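Local coordinates for alginate lyase (Chitinophaga sp. MD30, PDB 6KCW), which cleaves alginate as a polysaccharide lyase, probably by beta-elimination, at residues Thr70-Asp75 with Leu235-Ile240. Sequence-based numbering, arbitrary orientation.
Sequences TEYELD and LVLRKI
Antiparallel pairing of two strands in the larger sheet of a beta-sandwich joins Glu71-Asp75 to Leu235-Ile240, their axes 171° apart. Two hydrogen-bonded pairs fix the register: Glu73 with Arg238, and Asp75 with Val236, where Val236 N reaches Asp75 O at 2.8 Å. The Tyr72 ring packs against the backbone of Arg238 and Lys239. Lys239 CA sits over one ring face, 3.6 Å from the centroid and 20° off the normal, a CH-pi contact. Lys239 CB lies 3.3 Å from Tyr72 OH, a hydroxyl hydrogen-bonded to Ser67 O. An alanine in place of Tyr72 would probably leave Lys239 CA without its ring and Ser67 O without this hydroxyl partner. Leu237 CD1 packs 4.0 Å from both Tyr72 CD1 and Leu74 CD2. On the opposite face, beside Val236, Glu73 and Arg238 form a salt bridge whose NE-to-OE2 hydrogen bond is weak, at 3.3 Å, with carboxylate and guanidinium planes 78° apart. Glu73 CG sits between backbone N and carbonyl carbon, 3.8 Å from Ile240 CD1, and the chain extends beyond it toward Arg238. Asp75 OD1 bonds His166 ND1 and a water shared with Val236 O; OD2 bonds His164 NE2. A classic beta bulge sets Thr70 and Glu71 opposite Arg241. The Tyr72, Leu74 and Leu237 face meets Phe96 and Met209 of the second sheet, a two-sheet sandwich consistent with the concanavalin-like jelly roll.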
# COMPACT_ATOMS: atom_id res chain seq x y z
N THR A 70 2.50 16.01 8.36
CA THR A 70 1.92 15.32 9.50
C THR A 70 0.55 14.72 9.22
O THR A 70 0.12 13.85 9.98
CB THR A 70 1.78 16.28 10.69
OG1 THR A 70 0.99 17.41 10.31
CG2 THR A 70 3.15 16.76 11.14
N GLU A 71 -0.12 15.15 8.14
CA GLU A 71 -1.46 14.67 7.78
C GLU A 71 -1.55 14.42 6.29
O GLU A 71 -1.34 15.34 5.49
CB GLU A 71 -2.55 15.65 8.18
CG GLU A 71 -3.06 15.44 9.57
CD GLU A 71 -2.49 16.46 10.51
OE1 GLU A 71 -2.94 16.49 11.67
OE2 GLU A 71 -1.62 17.25 10.07
N TYR A 72 -1.93 13.20 5.93
CA TYR A 72 -1.95 12.78 4.54
C TYR A 72 -3.17 11.90 4.31
O TYR A 72 -3.72 11.30 5.24
CB TYR A 72 -0.66 12.02 4.16
CG TYR A 72 0.26 12.82 3.26
CD1 TYR A 72 0.01 12.92 1.89
CD2 TYR A 72 1.35 13.52 3.79
CE1 TYR A 72 0.84 13.66 1.05
CE2 TYR A 72 2.18 14.27 2.97
CZ TYR A 72 1.92 14.33 1.60
OH TYR A 72 2.74 15.08 0.77
N GLU A 73 -3.59 11.85 3.05
CA GLU A 73 -4.65 10.93 2.66
C GLU A 73 -4.40 10.53 1.23
O GLU A 73 -3.67 11.20 0.50
CB GLU A 73 -6.03 11.57 2.80
CG GLU A 73 -6.21 12.70 1.82
CD GLU A 73 -7.59 13.23 1.83
OE1 GLU A 73 -8.42 12.70 2.60
OE2 GLU A 73 -7.84 14.19 1.08
N LEU A 74 -5.03 9.43 0.82
CA LEU A 74 -5.08 9.11 -0.60
C LEU A 74 -6.32 8.28 -0.88
O LEU A 74 -6.95 7.75 0.03
CB LEU A 74 -3.79 8.41 -1.09
CG LEU A 74 -3.21 7.16 -0.41
CD1 LEU A 74 -3.97 5.90 -0.82
CD2 LEU A 74 -1.74 7.03 -0.78
N ASP A 75 -6.66 8.20 -2.17
CA ASP A 75 -7.79 7.43 -2.67
C ASP A 75 -7.38 6.78 -3.98
O ASP A 75 -6.63 7.36 -4.77
CB ASP A 75 -9.04 8.31 -2.93
CG ASP A 75 -9.86 8.57 -1.67
OD1 ASP A 75 -9.51 9.48 -0.89
OD2 ASP A 75 -10.87 7.86 -1.46
N LEU A 235 -6.08 7.51 -8.81
CA LEU A 235 -5.29 7.82 -7.63
C LEU A 235 -5.34 9.31 -7.33
O LEU A 235 -4.96 10.13 -8.17
CB LEU A 235 -3.84 7.38 -7.84
CG LEU A 235 -2.91 7.85 -6.70
CD1 LEU A 235 -3.22 7.14 -5.38
CD2 LEU A 235 -1.46 7.69 -7.07
N VAL A 236 -5.79 9.66 -6.13
CA VAL A 236 -5.80 11.05 -5.66
C VAL A 236 -5.03 11.10 -4.35
O VAL A 236 -5.44 10.50 -3.35
CB VAL A 236 -7.22 11.61 -5.50
CG1 VAL A 236 -7.15 13.05 -5.04
CG2 VAL A 236 -7.97 11.51 -6.82
N LEU A 237 -3.91 11.81 -4.35
CA LEU A 237 -3.07 11.98 -3.17
C LEU A 237 -3.13 13.44 -2.74
O LEU A 237 -3.11 14.34 -3.58
CB LEU A 237 -1.62 11.57 -3.47
CG LEU A 237 -0.52 11.85 -2.45
CD1 LEU A 237 -0.46 10.74 -1.43
CD2 LEU A 237 0.83 11.99 -3.13
N ARG A 238 -3.17 13.67 -1.43
CA ARG A 238 -3.21 15.05 -0.94
C ARG A 238 -2.53 15.19 0.41
O ARG A 238 -2.94 14.56 1.39
CB ARG A 238 -4.65 15.55 -0.86
CG ARG A 238 -4.72 17.03 -0.62
CD ARG A 238 -6.11 17.53 -0.88
NE ARG A 238 -7.00 17.30 0.25
CZ ARG A 238 -7.11 18.13 1.27
NH1 ARG A 238 -6.35 19.23 1.30
NH2 ARG A 238 -7.96 17.87 2.28
N LYS A 239 -1.52 16.06 0.45
CA LYS A 239 -0.92 16.54 1.69
C LYS A 239 -1.91 17.46 2.39
O LYS A 239 -2.17 18.58 1.95
CB LYS A 239 0.37 17.29 1.39
CG LYS A 239 1.02 17.90 2.61
CD LYS A 239 2.08 18.92 2.22
CE LYS A 239 3.26 18.88 3.19
NZ LYS A 239 4.28 19.93 2.91
N ILE A 240 -2.46 17.00 3.51
CA ILE A 240 -3.42 17.83 4.20
C ILE A 240 -2.72 18.92 5.02
O ILE A 240 -3.20 20.05 5.10
CB ILE A 240 -4.34 16.94 5.05
CG1 ILE A 240 -5.11 15.98 4.14
CG2 ILE A 240 -5.28 17.77 5.89
CD1 ILE A 240 -5.95 14.97 4.88
O HOH W 1 -7.83 11.51 -1.78